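Local atomic coordinates of phosphatidylinositol-specific phospholipase C (Listeria monocytogenes, PDB entry 2PLC), a protein that belongs to the phosphatidylinositol-specific phospholipase C family of bacterial proteins and has a TIM-barrel type of fold. Residues 2-10 with 92-100; 17-25 with 250-260. All coordinates share one frame; numbering follows the deposited sequence.

Overall arrangement
Both interactions bring the start of the chain against later parts of the fold. Interaction 2 is deeply buried. It pairs strand 20-24 with strand 253-257 in the parallel sheet, mostly through backbone hydrogen bonds. Interaction 1 lies nearer the surface and is only partly buried. There the loop before strand 20-24 meets the end of helix 82-95 and the turn after it, and side-chain acceptors, mainly a carboxylate, take backbone N-H groups. The centres are about 16 Å apart, yet the two touch. Leu-10 packs on Leu-19, and Trp-6 lies against Pro-22. Along the chain, the loop of interaction 1 runs on toward strand 20-24 of interaction 2.

Interaction 1 (2-10 with 92-100)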
loop_
_atom_site.group_PDB
_atom_site.type_symbol
_atom_site.label_atom_id
_atom_site.label_comp_id
_atom_site.label_asym_id
_atom_site.label_seq_id
_atom_site.Cartn_x
_atom_site.Cartn_y
_atom_site.Cartn_z
ATOM N N THR A 2 12.264 -11.263 12.237
ATOM C CA THR A 2 11.193 -11.868 11.452
ATOM C C THR A 2 10.407 -10.828 10.665
ATOM O O THR A 2 10.150 -9.723 11.151
ATOM C CB THR A 2 10.200 -12.638 12.344
ATOM O OG1 THR A 2 9.718 -11.773 13.382
ATOM C CG2 THR A 2 10.861 -13.864 12.957
ATOM N N THR A 3 10.017 -11.201 9.452
ATOM C CA THR A 3 9.239 -10.324 8.583
ATOM C C THR A 3 7.864 -10.071 9.192
ATOM O O THR A 3 7.197 -9.091 8.863
ATOM C CB THR A 3 9.050 -10.952 7.189
ATOM O OG1 THR A 3 8.459 -12.250 7.326
ATOM C CG2 THR A 3 10.384 -11.079 6.473
ATOM N N LYS A 4 7.451 -10.954 10.096
ATOM C CA LYS A 4 6.152 -10.837 10.752
ATOM C C LYS A 4 6.087 -9.655 11.730
ATOM O O LYS A 4 5.011 -9.110 11.982
ATOM C CB LYS A 4 5.819 -12.148 11.465
ATOM C CG LYS A 4 4.404 -12.236 11.994
ATOM C CD LYS A 4 4.076 -13.651 12.438
ATOM C CE LYS A 4 4.963 -14.103 13.590
ATOM N NZ LYS A 4 4.712 -15.528 13.949
ATOM N N GLN A 5 7.243 -9.250 12.257
ATOM C CA GLN A 5 7.312 -8.137 13.202
ATOM C C GLN A 5 8.544 -7.268 12.978
ATOM O O GLN A 5 9.178 -6.834 13.935
ATOM C CB GLN A 5 7.329 -8.662 14.641
ATOM C CG GLN A 5 6.126 -9.514 15.015
ATOM C CD GLN A 5 6.085 -9.864 16.487
ATOM O OE1 GLN A 5 7.122 -9.969 17.143
ATOM N NE2 GLN A 5 4.878 -10.040 17.018
ATOM N N TRP A 6 8.862 -6.982 11.717
ATOM C CA TRP A 6 10.041 -6.177 11.402
ATOM C C TRP A 6 9.994 -4.723 11.862
ATOM O O TRP A 6 11.017 -4.182 12.280
ATOM C CB TRP A 6 10.389 -6.257 9.911
ATOM C CG TRP A 6 9.404 -5.601 8.959
ATOM C CD1 TRP A 6 8.285 -6.169 8.409
ATOM C CD2 TRP A 6 9.516 -4.293 8.373
ATOM N NE1 TRP A 6 7.704 -5.302 7.509
ATOM C CE2 TRP A 6 8.436 -4.146 7.468
ATOM C CE3 TRP A 6 10.425 -3.235 8.520
ATOM C CZ2 TRP A 6 8.245 -2.983 6.714
ATOM C CZ3 TRP A 6 10.234 -2.081 7.771
ATOM C CH2 TRP A 6 9.152 -1.964 6.877
ATOM N N MET A 7 8.819 -4.097 11.814
ATOM C CA MET A 7 8.689 -2.697 12.228
ATOM C C MET A 7 8.826 -2.479 13.734
ATOM O O MET A 7 9.187 -1.389 14.175
ATOM C CB MET A 7 7.363 -2.100 11.748
ATOM C CG MET A 7 7.202 -2.079 10.238
ATOM S SD MET A 7 5.710 -1.243 9.742
ATOM C CE MET A 7 6.361 0.141 8.863
ATOM N N SER A 8 8.533 -3.510 14.517
ATOM C CA SER A 8 8.626 -3.421 15.971
ATOM C C SER A 8 10.068 -3.192 16.415
ATOM O O SER A 8 10.314 -2.624 17.478
ATOM C CB SER A 8 8.094 -4.701 16.615
ATOM O OG SER A 8 8.920 -5.805 16.305
ATOM N N ALA A 9 11.013 -3.633 15.588
ATOM C CA ALA A 9 12.437 -3.493 15.875
ATOM C C ALA A 9 13.017 -2.131 15.467
ATOM O O ALA A 9 14.227 -1.910 15.558
ATOM C CB ALA A 9 13.212 -4.620 15.209
ATOM N N LEU A 10 12.152 -1.225 15.018
ATOM C CA LEU A 10 12.579 0.106 14.605
ATOM C C LEU A 10 12.307 1.099 15.728
ATOM O O LEU A 10 11.451 0.861 16.581
ATOM C CB LEU A 10 11.842 0.539 13.331
ATOM C CG LEU A 10 12.173 -0.166 12.010
ATOM C CD1 LEU A 10 11.236 0.327 10.919
ATOM C CD2 LEU A 10 13.623 0.082 11.624
ATOM N N PHE A 92 -4.280 -9.163 12.584
ATOM C CA PHE A 92 -2.831 -9.148 12.429
ATOM C C PHE A 92 -2.210 -8.119 13.367
ATOM O O PHE A 92 -1.201 -8.391 14.017
ATOM C CB PHE A 92 -2.446 -8.821 10.987
ATOM C CG PHE A 92 -0.965 -8.719 10.773
ATOM C CD1 PHE A 92 -0.191 -9.863 10.652
ATOM C CD2 PHE A 92 -0.337 -7.478 10.728
ATOM C CE1 PHE A 92 1.186 -9.779 10.493
ATOM C CE2 PHE A 92 1.045 -7.381 10.571
ATOM C CZ PHE A 92 1.805 -8.535 10.454
ATOM N N LEU A 93 -2.801 -6.928 13.401
ATOM C CA LEU A 93 -2.317 -5.850 14.260
ATOM C C LEU A 93 -2.502 -6.152 15.742
ATOM O O LEU A 93 -1.831 -5.562 16.592
ATOM C CB LEU A 93 -3.020 -4.542 13.914
ATOM C CG LEU A 93 -2.621 -3.949 12.571
ATOM C CD1 LEU A 93 -3.474 -2.739 12.266
ATOM C CD2 LEU A 93 -1.143 -3.594 12.600
ATOM N N LYS A 94 -3.430 -7.058 16.042
ATOM C CA LYS A 94 -3.719 -7.462 17.413
ATOM C C LYS A 94 -2.644 -8.443 17.873
ATOM O O LYS A 94 -2.185 -8.394 19.014
ATOM C CB LYS A 94 -5.099 -8.125 17.476
ATOM C CG LYS A 94 -5.560 -8.509 18.874
ATOM C CD LYS A 94 -6.905 -9.236 18.859
ATOM C CE LYS A 94 -8.037 -8.340 18.363
ATOM N NZ LYS A 94 -9.371 -9.014 18.444
ATOM N N LYS A 95 -2.226 -9.305 16.953
ATOM C CA LYS A 95 -1.216 -10.324 17.217
ATOM C C LYS A 95 0.201 -9.725 17.226
ATOM O O LYS A 95 1.063 -10.151 17.995
ATOM C CB LYS A 95 -1.325 -11.417 16.151
ATOM C CG LYS A 95 -0.923 -12.811 16.608
ATOM C CD LYS A 95 -0.134 -13.530 15.521
ATOM C CE LYS A 95 -0.834 -13.444 14.175
ATOM N NZ LYS A 95 0.159 -13.301 13.071
ATOM N N ASN A 96 0.429 -8.742 16.356
ATOM C CA ASN A 96 1.722 -8.061 16.241
ATOM C C ASN A 96 1.420 -6.568 16.384
ATOM O O ASN A 96 1.429 -5.827 15.402
ATOM C CB ASN A 96 2.333 -8.348 14.871
ATOM C CG ASN A 96 2.223 -9.806 14.488
ATOM O OD1 ASN A 96 3.044 -10.630 14.887
ATOM N ND2 ASN A 96 1.184 -10.140 13.731
ATOM N N PRO A 97 1.189 -6.110 17.629
ATOM C CA PRO A 97 0.860 -4.737 18.024
ATOM C C PRO A 97 1.837 -3.583 17.780
ATOM O O PRO A 97 1.485 -2.430 18.026
ATOM C CB PRO A 97 0.525 -4.892 19.504
ATOM C CG PRO A 97 1.479 -5.944 19.930
ATOM C CD PRO A 97 1.357 -6.957 18.825
ATOM N N LYS A 98 3.051 -3.867 17.317
ATOM C CA LYS A 98 4.005 -2.789 17.066
ATOM C C LYS A 98 4.116 -2.423 15.588
ATOM O O LYS A 98 4.751 -1.431 15.237
ATOM C CB LYS A 98 5.386 -3.132 17.636
ATOM C CG LYS A 98 5.466 -3.135 19.163
ATOM C CD LYS A 98 5.219 -1.748 19.740
ATOM C CE LYS A 98 5.306 -1.753 21.258
ATOM N NZ LYS A 98 5.052 -0.400 21.827
ATOM N N GLU A 99 3.479 -3.221 14.733
ATOM C CA GLU A 99 3.497 -2.989 13.293
ATOM C C GLU A 99 2.469 -1.937 12.908
ATOM O O GLU A 99 1.560 -1.638 13.675
ATOM C CB GLU A 99 3.184 -4.283 12.536
ATOM C CG GLU A 99 4.068 -5.460 12.891
ATOM C CD GLU A 99 5.537 -5.177 12.689
ATOM O OE1 GLU A 99 5.956 -4.969 11.536
ATOM O OE2 GLU A 99 6.279 -5.176 13.688
ATOM N N THR A 100 2.643 -1.356 11.725
ATOM C CA THR A 100 1.723 -0.350 11.207
ATOM C C THR A 100 1.450 -0.666 9.745
ATOM O O THR A 100 2.330 -1.131 9.019
ATOM C CB THR A 100 2.267 1.100 11.346
ATOM O OG1 THR A 100 1.435 1.999 10.594
ATOM C CG2 THR A 100 3.690 1.204 10.850
#
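Phe-92 meets Lys-4 through its ring: CZ lies 3.6 Å from Lys-4 O, in an oblique approach. Lys-95 sends a bent chain toward Lys-4, and the two side chains cross at about a right angle. Lys-95 NZ is hydrogen-bonded to Tyr-51.

Asn-96 is the first residue beyond the helical part of the segment. Its ND2 turns back to Phe-92 O and also sits over one face of the Phe-92 ring, toward the rim. This fixes the amide's rotation and presents OD1 to the N-terminal loop. Gln-5 NE2 gives a hydrogen bond to Asn-96 OD1 of 2.9 Å, in the carbonyl plane and on a lone pair. The two amide planes are nearly perpendicular, 87° apart. The CG of Lys-4 also rests against OD1.

A type I beta turn from Asn-96 to Glu-99 then carries the chain from helix 82-95 toward strand 101-107, a helix-to-strand connection of the TIM-barrel fold. On this turn, Lys-98 CB packs tightly on Ser-8 CB at 3.3 Å.

Glu-99 carries much of the contact. A bend at chi2 (-57°) folds its carboxylate toward the loop. There it takes two successive backbone N-H groups. Met-7 N binds Glu-99 OE1 at 3.0 Å on the syn lone pair. Ser-8 N reaches Glu-99 OE2 at 2.9 Å, also on the syn side but 28° out of the carboxylate plane. OE1 lies over one face of the Trp-6 ring and has a salt bridge to Arg-59, which probably favours the charged carboxylate.

At Thr-100, CG2 presses on Met-7 SD at 3.4 Å, while Thr-100 N makes a weak hydrogen bond to the same sulfur.

Interaction 2 (17-25 with 250-260); sequences AALSIPGTH and RGLGILIMDFP
His-25 has CG anti to its own N (chi1 165°), while Asp-258 holds CG beside its N (chi1 -80°). These torsions set ring and carboxylate side by side. His-25 ND1 donates to Asp-258 OD1 at 2.9 Å. The oxygen lies in the ring plane and uses its syn lone pair. The ring and carboxylate planes are 47° apart.

Before this pair, strands 20-24 and 253-257 run parallel. Ile-21 N binds Gly-253 O at 2.8 Å, and Leu-255 N returns to Ile-21 O at 2.8 Å. The alternation continues through Gly-23 and Met-257 to His-25 N. Ile-21 and Ile-254 point the same way on one face. Pro-22 CB meets Met-257 CE on the other, where helix 262-269 packs.

At the strand start, Ser-20 OG accepts a nearly straight bond from Leu-252 N (3.0 Å) and is also hydrogen-bonded to Asn-271. A water joins Ala-18 O to Gly-251 N, weakly on the glycine side.

The parallel pairing of an early strand with a late one is consistent with closure of a TIM barrel, with a histidine-carboxylate hydrogen bond just beyond the strands' C-terminal ends.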
loop_
_atom_site.group_PDB
_atom_site.type_symbol
_atom_site.label_atom_id
_atom_site.label_comp_id
_atom_site.label_asym_id
_atom_site.label_seq_id
_atom_site.Cartn_x
_atom_site.Cartn_y
_atom_site.Cartn_z
ATOM N N ALA A 17 8.229 8.485 6.710
ATOM C CA ALA A 17 8.827 8.889 5.432
ATOM C C ALA A 17 10.301 8.515 5.306
ATOM O O ALA A 17 10.864 8.522 4.210
ATOM C CB ALA A 17 8.647 10.377 5.218
ATOM N N ALA A 18 10.920 8.187 6.433
ATOM C CA ALA A 18 12.325 7.802 6.464
ATOM C C ALA A 18 12.524 6.297 6.273
ATOM O O ALA A 18 13.634 5.789 6.443
ATOM C CB ALA A 18 12.940 8.236 7.780
ATOM N N LEU A 19 11.464 5.592 5.882
ATOM C CA LEU A 19 11.539 4.140 5.707
ATOM C C LEU A 19 11.435 3.625 4.276
ATOM O O LEU A 19 10.988 4.330 3.370
ATOM C CB LEU A 19 10.435 3.457 6.522
ATOM C CG LEU A 19 10.366 3.641 8.035
ATOM C CD1 LEU A 19 9.094 2.998 8.561
ATOM C CD2 LEU A 19 11.581 3.029 8.685
ATOM N N SER A 20 11.860 2.377 4.103
ATOM C CA SER A 20 11.773 1.657 2.838
ATOM C C SER A 20 10.699 0.610 3.147
ATOM O O SER A 20 10.909 -0.303 3.949
ATOM C CB SER A 20 13.100 0.983 2.502
ATOM O OG SER A 20 14.106 1.957 2.305
ATOM N N ILE A 21 9.529 0.771 2.541
ATOM C CA ILE A 21 8.414 -0.129 2.812
ATOM C C ILE A 21 7.944 -0.938 1.612
ATOM O O ILE A 21 7.748 -0.385 0.532
ATOM C CB ILE A 21 7.215 0.689 3.342
ATOM C CG1 ILE A 21 7.654 1.532 4.545
ATOM C CG2 ILE A 21 6.056 -0.229 3.707
ATOM C CD1 ILE A 21 6.653 2.582 4.961
ATOM N N PRO A 22 7.785 -2.267 1.783
ATOM C CA PRO A 22 7.324 -3.170 0.717
ATOM C C PRO A 22 5.798 -3.084 0.681
ATOM O O PRO A 22 5.150 -3.103 1.733
ATOM C CB PRO A 22 7.740 -4.561 1.221
ATOM C CG PRO A 22 8.653 -4.302 2.401
ATOM C CD PRO A 22 8.130 -3.033 2.990
ATOM N N GLY A 23 5.227 -2.990 -0.515
ATOM C CA GLY A 23 3.780 -2.916 -0.637
ATOM C C GLY A 23 3.306 -3.726 -1.822
ATOM O O GLY A 23 4.116 -4.154 -2.638
ATOM N N THR A 24 2.001 -3.949 -1.916
ATOM C CA THR A 24 1.437 -4.706 -3.026
ATOM C C THR A 24 0.405 -3.874 -3.790
ATOM O O THR A 24 -0.345 -3.086 -3.199
ATOM C CB THR A 24 0.749 -5.989 -2.543
ATOM O OG1 THR A 24 -0.120 -5.674 -1.449
ATOM C CG2 THR A 24 1.766 -7.025 -2.110
ATOM N N HIS A 25 0.406 -4.025 -5.111
ATOM C CA HIS A 25 -0.535 -3.324 -5.973
ATOM C C HIS A 25 -1.737 -4.246 -6.140
ATOM O O HIS A 25 -1.568 -5.447 -6.361
ATOM C CB HIS A 25 0.111 -3.032 -7.332
ATOM C CG HIS A 25 -0.862 -2.639 -8.398
ATOM N ND1 HIS A 25 -1.072 -3.399 -9.528
ATOM C CD2 HIS A 25 -1.680 -1.567 -8.509
ATOM C CE1 HIS A 25 -1.976 -2.812 -10.289
ATOM N NE2 HIS A 25 -2.362 -1.698 -9.694
ATOM N N ARG A 250 19.376 4.801 2.700
ATOM C CA ARG A 250 18.102 4.310 3.230
ATOM C C ARG A 250 16.916 5.220 2.903
ATOM O O ARG A 250 17.071 6.270 2.274
ATOM C CB ARG A 250 18.178 4.167 4.754
ATOM C CG ARG A 250 19.109 3.098 5.282
ATOM C CD ARG A 250 20.534 3.581 5.384
ATOM N NE ARG A 250 21.219 2.974 6.522
ATOM C CZ ARG A 250 22.043 1.932 6.448
ATOM N NH1 ARG A 250 22.303 1.358 5.280
ATOM N NH2 ARG A 250 22.609 1.460 7.549
ATOM N N GLY A 251 15.732 4.807 3.362
ATOM C CA GLY A 251 14.512 5.581 3.165
ATOM C C GLY A 251 14.055 5.768 1.734
ATOM O O GLY A 251 13.751 6.882 1.316
ATOM N N LEU A 252 13.926 4.659 1.015
ATOM C CA LEU A 252 13.525 4.675 -0.385
ATOM C C LEU A 252 12.025 4.837 -0.615
ATOM O O LEU A 252 11.573 4.895 -1.755
ATOM C CB LEU A 252 14.023 3.404 -1.068
ATOM C CG LEU A 252 15.509 3.079 -0.886
ATOM C CD1 LEU A 252 15.839 1.791 -1.612
ATOM C CD2 LEU A 252 16.377 4.222 -1.390
ATOM N N GLY A 253 11.255 4.919 0.463
ATOM C CA GLY A 253 9.817 5.073 0.328
ATOM C C GLY A 253 9.104 3.743 0.174
ATOM O O GLY A 253 9.656 2.688 0.481
ATOM N N ILE A 254 7.877 3.801 -0.331
ATOM C CA ILE A 254 7.049 2.616 -0.526
ATOM C C ILE A 254 7.176 2.040 -1.934
ATOM O O ILE A 254 6.816 2.688 -2.920
ATOM C CB ILE A 254 5.573 2.936 -0.238
ATOM C CG1 ILE A 254 5.454 3.607 1.134
ATOM C CG2 ILE A 254 4.746 1.655 -0.265
ATOM C CD1 ILE A 254 4.122 4.233 1.397
ATOM N N LEU A 255 7.714 0.828 -2.012
ATOM C CA LEU A 255 7.907 0.120 -3.276
ATOM C C LEU A 255 6.726 -0.834 -3.443
ATOM O O LEU A 255 6.641 -1.868 -2.774
ATOM C CB LEU A 255 9.251 -0.621 -3.264
ATOM C CG LEU A 255 10.468 0.308 -3.065
ATOM C CD1 LEU A 255 11.766 -0.478 -3.015
ATOM C CD2 LEU A 255 10.521 1.343 -4.185
ATOM N N ILE A 256 5.815 -0.449 -4.333
ATOM C CA ILE A 256 4.573 -1.169 -4.599
ATOM C C ILE A 256 4.682 -2.143 -5.777
ATOM O O ILE A 256 4.810 -1.728 -6.931
ATOM C CB ILE A 256 3.440 -0.137 -4.816
ATOM C CG1 ILE A 256 3.537 0.951 -3.732
ATOM C CG2 ILE A 256 2.093 -0.803 -4.727
ATOM C CD1 ILE A 256 2.635 2.116 -3.949
ATOM N N MET A 257 4.535 -3.435 -5.482
ATOM C CA MET A 257 4.701 -4.481 -6.485
ATOM C C MET A 257 3.557 -5.456 -6.763
ATOM O O MET A 257 2.611 -5.605 -5.977
ATOM C CB MET A 257 5.916 -5.336 -6.096
ATOM C CG MET A 257 7.162 -4.560 -5.726
ATOM S SD MET A 257 8.345 -5.554 -4.825
ATOM C CE MET A 257 7.703 -5.392 -3.147
ATOM N N ASP A 258 3.686 -6.119 -7.909
ATOM C CA ASP A 258 2.790 -7.179 -8.355
ATOM C C ASP A 258 3.677 -8.406 -8.177
ATOM O O ASP A 258 4.889 -8.323 -8.394
ATOM C CB ASP A 258 2.473 -7.070 -9.846
ATOM C CG ASP A 258 1.422 -6.038 -10.156
ATOM O OD1 ASP A 258 0.611 -5.701 -9.267
ATOM O OD2 ASP A 258 1.398 -5.579 -11.318
ATOM N N PHE A 259 3.087 -9.517 -7.740
ATOM C CA PHE A 259 3.802 -10.779 -7.546
ATOM C C PHE A 259 5.164 -10.684 -6.839
ATOM O O PHE A 259 6.169 -11.186 -7.344
ATOM C CB PHE A 259 3.987 -11.487 -8.897
ATOM C CG PHE A 259 2.702 -11.804 -9.601
ATOM C CD1 PHE A 259 1.936 -12.894 -9.215
ATOM C CD2 PHE A 259 2.276 -11.035 -10.676
ATOM C CE1 PHE A 259 0.765 -13.217 -9.894
ATOM C CE2 PHE A 259 1.113 -11.347 -11.359
ATOM C CZ PHE A 259 0.352 -12.442 -10.970
ATOM N N PRO A 260 5.220 -10.036 -5.664
ATOM C CA PRO A 260 6.519 -9.951 -4.994
ATOM C C PRO A 260 6.928 -11.277 -4.377
ATOM O O PRO A 260 6.092 -12.011 -3.856
ATOM C CB PRO A 260 6.263 -8.913 -3.909
ATOM C CG PRO A 260 4.821 -9.159 -3.554
ATOM C CD PRO A 260 4.190 -9.301 -4.912
HETATM O O HOH W 1 15.392 3.485 6.075
#